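Matching sites in putative glucoamylase from Bacteroides caccae, a protein that is of unconfirmed function but is probably a glycoside hydrolase with an alpha/alpha toroid fold (PDB 4QT9 (chain A, 2.05 Å), residues G315-Y320 and S340-L345), and in its relative Exo beta-1,2-glucooligosaccharide sophorohydrolase (non-reducing end) from Parabacteroides distasonis (PDB 5Z06 (chain B, 2.10 Å), residues G587-D592 and A612-L617). Structure 2 is superposed on structure 1 by the backbone atoms of these residues (RMSD 0.62 Å); each is numbered along its deposited sequence.

Structure 1 (4QT9); sequences GLTASY and SPTAAL.
Ala343 packs CB onto Gly315 C at 3.4 Å, the tight end of this buried contact. It joins the loop before strand 318-321 to helix 341-345 of the toroid. Ser340 N donates straight to Gly315 O (3.2 Å, 176°). At phi 129° a CB on Gly315 would jam against the preceding carbonyl O; it would also press on Ala343. Thr317 OG1, bonded to Phe262 N, is anti to the backbone N (chi1 -159°). This leaves CG2 facing the helix, 3.6 Å from Thr342 CG2 and 3.7 Å from Ser340 CB. Toward the strand, a hydroxyl pair and a water replace methyl packing. Ser319 CB and Ser340 CB lie 4.1 Å apart, and their OG atoms hydrogen-bond at 2.6 Å. Water 1 bridges Ser340 OG and Thr317 N. At the strand end, Tyr320 OH bonds His52 and Arg50.

Structure 2 (5Z06); sequences GLTASD and APTGAL.
Gly615 CA makes a CA-H...O contact with Gly587 O (3.2 Å, 169° at the hydrogen), the tight end of the buried contact. At phi 107° a CB on Gly587 would jam against the preceding carbonyl O; it would also clash with Gly615 and Ala616. A CB on Gly615 would run into Gly587 O. Thr589 OG1, bonded to Phe535 N, is anti to the backbone N (chi1 -180°). This leaves CG2 facing the helix, 4.0 Å from Thr614 CG2 and 3.8 Å from Ala612 CB. Toward the strand the contact is looser. Ser591 CB and Ala612 CB lie 4.0 Å apart, and Ser591 OG donates to Asp592 O at 2.9 Å. Water 2 accepts from both Thr589 N and Ala612 N, linking the segments. At the strand end, Asp592 OD1 forms a salt bridge with Arg76 NH2.

What differs
A backbone rearrangement accompanies the exchange of Ala343(A) for Gly615(B). The methyl CB of Ala343(A) goes, and with it the contacts to Gly315(A) C at 3.4 Å and to Leu316(A) N. The carbonyl of the facing glycine turns, probably in response. The O atoms of Gly315(A) and Gly587(B) stand 2.1 Å apart after superposition, and Gly587(B) O lies 1.9 Å apart from the place of the lost CB. The CA atoms of Gly315(A) and Gly587(B) stand 1.2 Å apart after superposition. Phi of the next residue changes from -111° in Leu316(A) to -58° in Leu588(B). The turned carbonyl probably could not take this place beside an alanine methyl.

The bond of Ser340(A) N to Gly315(A) O is absent in structure 2, where Ala612(B) N and Gly587(B) O are 4.8 Å apart.

Ser340(A) becomes Ala612(B). The CB atoms coincide within the error. Ser340(A) CB touches Thr317(A) CG2, as Ala612(B) CB touches Thr589(B) CG2. OG goes, and with it the bond to Ser319(A) OG, because alanine has no polar atom to make it. Water 1 and water 2 occupy the same place. The side chains of Thr342(A) and Thr614(B) keep theirs.

At the strand end, Tyr320(A) becomes Asp592(B), away from the facing segment: CG, CD1, CD2, CE2, CZ and OH of Tyr320(A) have no counterpart, nor have CG and OD1 of Asp592(B), and the carbonyl O atoms of the two residues stand 1.6 Å apart after superposition.

Structure 1 (4QT9)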
loop_
_atom_site.group_PDB
_atom_site.type_symbol
_atom_site.label_atom_id
_atom_site.label_comp_id
_atom_site.label_asym_id
_atom_site.label_seq_id
_atom_site.Cartn_x
_atom_site.Cartn_y
_atom_site.Cartn_z
ATOM N N GLY A 315 -16.520 4.884 -2.458
ATOM C CA GLY A 315 -15.198 4.294 -2.287
ATOM C C GLY A 315 -15.243 2.790 -2.175
ATOM O O GLY A 315 -15.521 2.248 -1.099
ATOM N N LEU A 316 -14.984 2.114 -3.314
ATOM C CA LEU A 316 -14.991 0.656 -3.412
ATOM C C LEU A 316 -13.590 0.102 -3.633
ATOM O O LEU A 316 -12.932 0.399 -4.640
ATOM C CB LEU A 316 -15.920 0.162 -4.530
ATOM C CG LEU A 316 -17.380 0.569 -4.432
ATOM C CD1 LEU A 316 -18.147 0.089 -5.646
ATOM C CD2 LEU A 316 -18.003 0.065 -3.186
ATOM N N THR A 317 -13.171 -0.760 -2.694
ATOM C CA THR A 317 -11.883 -1.429 -2.748
ATOM C C THR A 317 -11.936 -2.735 -1.977
ATOM O O THR A 317 -12.890 -2.964 -1.223
ATOM C CB THR A 317 -10.793 -0.505 -2.199
ATOM O OG1 THR A 317 -9.567 -0.978 -2.715
ATOM C CG2 THR A 317 -10.768 -0.460 -0.656
ATOM N N ALA A 318 -10.880 -3.549 -2.103
ATOM C CA ALA A 318 -10.722 -4.802 -1.363
ATOM C C ALA A 318 -10.696 -4.517 0.164
ATOM O O ALA A 318 -10.031 -3.579 0.600
ATOM C CB ALA A 318 -9.440 -5.502 -1.795
ATOM N N SER A 319 -11.499 -5.265 0.949
ATOM C CA SER A 319 -11.600 -5.099 2.406
ATOM C C SER A 319 -12.500 -6.163 2.993
ATOM O O SER A 319 -13.113 -6.939 2.251
ATOM C CB SER A 319 -12.175 -3.719 2.757
ATOM O OG SER A 319 -13.514 -3.562 2.299
ATOM N N TYR A 320 -12.639 -6.160 4.320
ATOM C CA TYR A 320 -13.649 -6.995 4.962
ATOM C C TYR A 320 -14.967 -6.739 4.306
ATOM O O TYR A 320 -15.226 -5.613 3.841
ATOM C CB TYR A 320 -13.759 -6.672 6.458
ATOM C CG TYR A 320 -12.653 -7.265 7.305
ATOM C CD1 TYR A 320 -12.323 -8.617 7.211
ATOM C CD2 TYR A 320 -12.003 -6.499 8.277
ATOM C CE1 TYR A 320 -11.325 -9.179 8.017
ATOM C CE2 TYR A 320 -11.032 -7.060 9.116
ATOM C CZ TYR A 320 -10.706 -8.403 8.987
ATOM O OH TYR A 320 -9.781 -8.967 9.817
ATOM N N SER A 340 -15.522 1.238 1.942
ATOM C CA SER A 340 -14.265 1.105 2.658
ATOM C C SER A 340 -13.626 2.487 2.718
ATOM O O SER A 340 -13.255 3.003 1.667
ATOM C CB SER A 340 -13.350 0.091 1.976
ATOM O OG SER A 340 -14.058 -1.100 1.673
ATOM N N PRO A 341 -13.560 3.133 3.923
ATOM C CA PRO A 341 -12.990 4.499 4.021
ATOM C C PRO A 341 -11.607 4.686 3.378
ATOM O O PRO A 341 -11.344 5.755 2.838
ATOM C CB PRO A 341 -12.926 4.738 5.535
ATOM C CG PRO A 341 -14.043 3.917 6.086
ATOM C CD PRO A 341 -14.033 2.661 5.246
ATOM N N THR A 342 -10.766 3.639 3.341
ATOM C CA THR A 342 -9.446 3.745 2.714
ATOM C C THR A 342 -9.524 4.136 1.239
ATOM O O THR A 342 -8.643 4.851 0.765
ATOM C CB THR A 342 -8.632 2.459 2.899
ATOM O OG1 THR A 342 -7.253 2.753 2.685
ATOM C CG2 THR A 342 -9.102 1.288 1.996
ATOM N N ALA A 343 -10.581 3.719 0.527
ATOM C CA ALA A 343 -10.702 3.993 -0.904
ATOM C C ALA A 343 -10.778 5.498 -1.216
ATOM O O ALA A 343 -9.903 6.018 -1.908
ATOM C CB ALA A 343 -11.902 3.267 -1.480
ATOM N N ALA A 344 -11.775 6.190 -0.708
ATOM C CA ALA A 344 -11.926 7.617 -0.999
ATOM C C ALA A 344 -10.870 8.431 -0.293
ATOM O O ALA A 344 -10.336 9.372 -0.889
ATOM C CB ALA A 344 -13.310 8.110 -0.603
ATOM N N LEU A 345 -10.509 8.038 0.937
ATOM C CA LEU A 345 -9.570 8.835 1.721
ATOM C C LEU A 345 -8.149 8.734 1.224
ATOM O O LEU A 345 -7.471 9.755 1.238
ATOM C CB LEU A 345 -9.630 8.545 3.225
ATOM C CG LEU A 345 -11.013 8.526 3.888
ATOM C CD1 LEU A 345 -10.876 8.491 5.395
ATOM C CD2 LEU A 345 -11.865 9.662 3.466
HETATM O O HOH W 1 -15.593 -1.157 -0.563
#

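Structure 2 (5Z06)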
loop_
_atom_site.group_PDB
_atom_site.type_symbol
_atom_site.label_atom_id
_atom_site.label_comp_id
_atom_site.label_asym_id
_atom_site.label_seq_id
_atom_site.Cartn_x
_atom_site.Cartn_y
_atom_site.Cartn_z
ATOM N N GLY B 587 -15.659 5.106 -3.129
ATOM C CA GLY B 587 -14.306 4.545 -3.094
ATOM C C GLY B 587 -14.350 3.067 -2.833
ATOM O O GLY B 587 -13.654 2.564 -1.966
ATOM N N LEU B 588 -15.154 2.361 -3.611
ATOM C CA LEU B 588 -15.241 0.943 -3.493
ATOM C C LEU B 588 -13.898 0.306 -3.703
ATOM O O LEU B 588 -13.184 0.618 -4.656
ATOM C CB LEU B 588 -16.273 0.371 -4.467
ATOM C CG LEU B 588 -17.715 0.730 -4.039
ATOM C CD1 LEU B 588 -18.725 0.458 -5.137
ATOM C CD2 LEU B 588 -18.109 -0.032 -2.797
ATOM N N THR B 589 -13.558 -0.593 -2.790
ATOM C CA THR B 589 -12.255 -1.236 -2.793
ATOM C C THR B 589 -12.323 -2.483 -1.895
ATOM O O THR B 589 -13.373 -2.836 -1.325
ATOM C CB THR B 589 -11.132 -0.250 -2.346
ATOM O OG1 THR B 589 -9.854 -0.890 -2.361
ATOM C CG2 THR B 589 -11.367 0.263 -0.968
ATOM N N ALA B 590 -11.188 -3.153 -1.804
ATOM C CA ALA B 590 -11.091 -4.392 -1.068
ATOM C C ALA B 590 -11.163 -4.170 0.418
ATOM O O ALA B 590 -10.564 -3.228 0.963
ATOM C CB ALA B 590 -9.802 -5.102 -1.397
ATOM N N SER B 591 -11.861 -5.084 1.077
ATOM C CA SER B 591 -11.813 -5.185 2.515
ATOM C C SER B 591 -12.393 -6.498 2.935
ATOM O O SER B 591 -13.094 -7.178 2.155
ATOM C CB SER B 591 -12.617 -4.036 3.157
ATOM O OG SER B 591 -14.008 -4.282 3.135
ATOM N N ASP B 592 -12.170 -6.840 4.195
ATOM C CA ASP B 592 -13.017 -7.861 4.811
ATOM C C ASP B 592 -14.450 -7.345 4.938
ATOM O O ASP B 592 -14.682 -6.180 5.185
ATOM C CB ASP B 592 -12.458 -8.319 6.160
ATOM C CG ASP B 592 -11.241 -9.217 6.003
ATOM O OD1 ASP B 592 -10.919 -9.606 4.850
ATOM O OD2 ASP B 592 -10.606 -9.534 7.029
ATOM N N ALA B 612 -15.329 0.790 2.112
ATOM C CA ALA B 612 -14.123 0.868 2.918
ATOM C C ALA B 612 -13.638 2.309 2.845
ATOM O O ALA B 612 -13.266 2.781 1.771
ATOM C CB ALA B 612 -13.064 -0.089 2.395
ATOM N N PRO B 613 -13.630 3.026 3.979
ATOM C CA PRO B 613 -13.201 4.429 3.948
ATOM C C PRO B 613 -11.854 4.680 3.283
ATOM O O PRO B 613 -11.622 5.766 2.758
ATOM C CB PRO B 613 -13.132 4.812 5.428
ATOM C CG PRO B 613 -14.099 3.903 6.089
ATOM C CD PRO B 613 -14.095 2.625 5.315
ATOM N N THR B 614 -10.974 3.690 3.315
ATOM C CA THR B 614 -9.668 3.853 2.704
ATOM C C THR B 614 -9.762 4.186 1.207
ATOM O O THR B 614 -8.888 4.861 0.682
ATOM C CB THR B 614 -8.755 2.643 2.960
ATOM O OG1 THR B 614 -7.417 2.985 2.619
ATOM C CG2 THR B 614 -9.189 1.418 2.135
ATOM N N GLY B 615 -10.803 3.693 0.532
ATOM C CA GLY B 615 -11.034 4.015 -0.885
ATOM C C GLY B 615 -10.990 5.492 -1.207
ATOM O O GLY B 615 -10.118 5.957 -1.964
ATOM N N ALA B 616 -11.903 6.253 -0.600
ATOM C CA ALA B 616 -11.965 7.705 -0.832
ATOM C C ALA B 616 -10.761 8.415 -0.236
ATOM O O ALA B 616 -10.168 9.326 -0.846
ATOM C CB ALA B 616 -13.230 8.288 -0.238
ATOM N N LEU B 617 -10.393 7.997 0.959
ATOM C CA LEU B 617 -9.487 8.804 1.758
ATOM C C LEU B 617 -8.074 8.747 1.225
ATOM O O LEU B 617 -7.403 9.768 1.139
ATOM C CB LEU B 617 -9.548 8.380 3.210
ATOM C CG LEU B 617 -10.939 8.593 3.814
ATOM C CD1 LEU B 617 -10.992 7.907 5.161
ATOM C CD2 LEU B 617 -11.275 10.068 3.929
HETATM O O HOH W 2 -15.656 -0.868 -0.381
#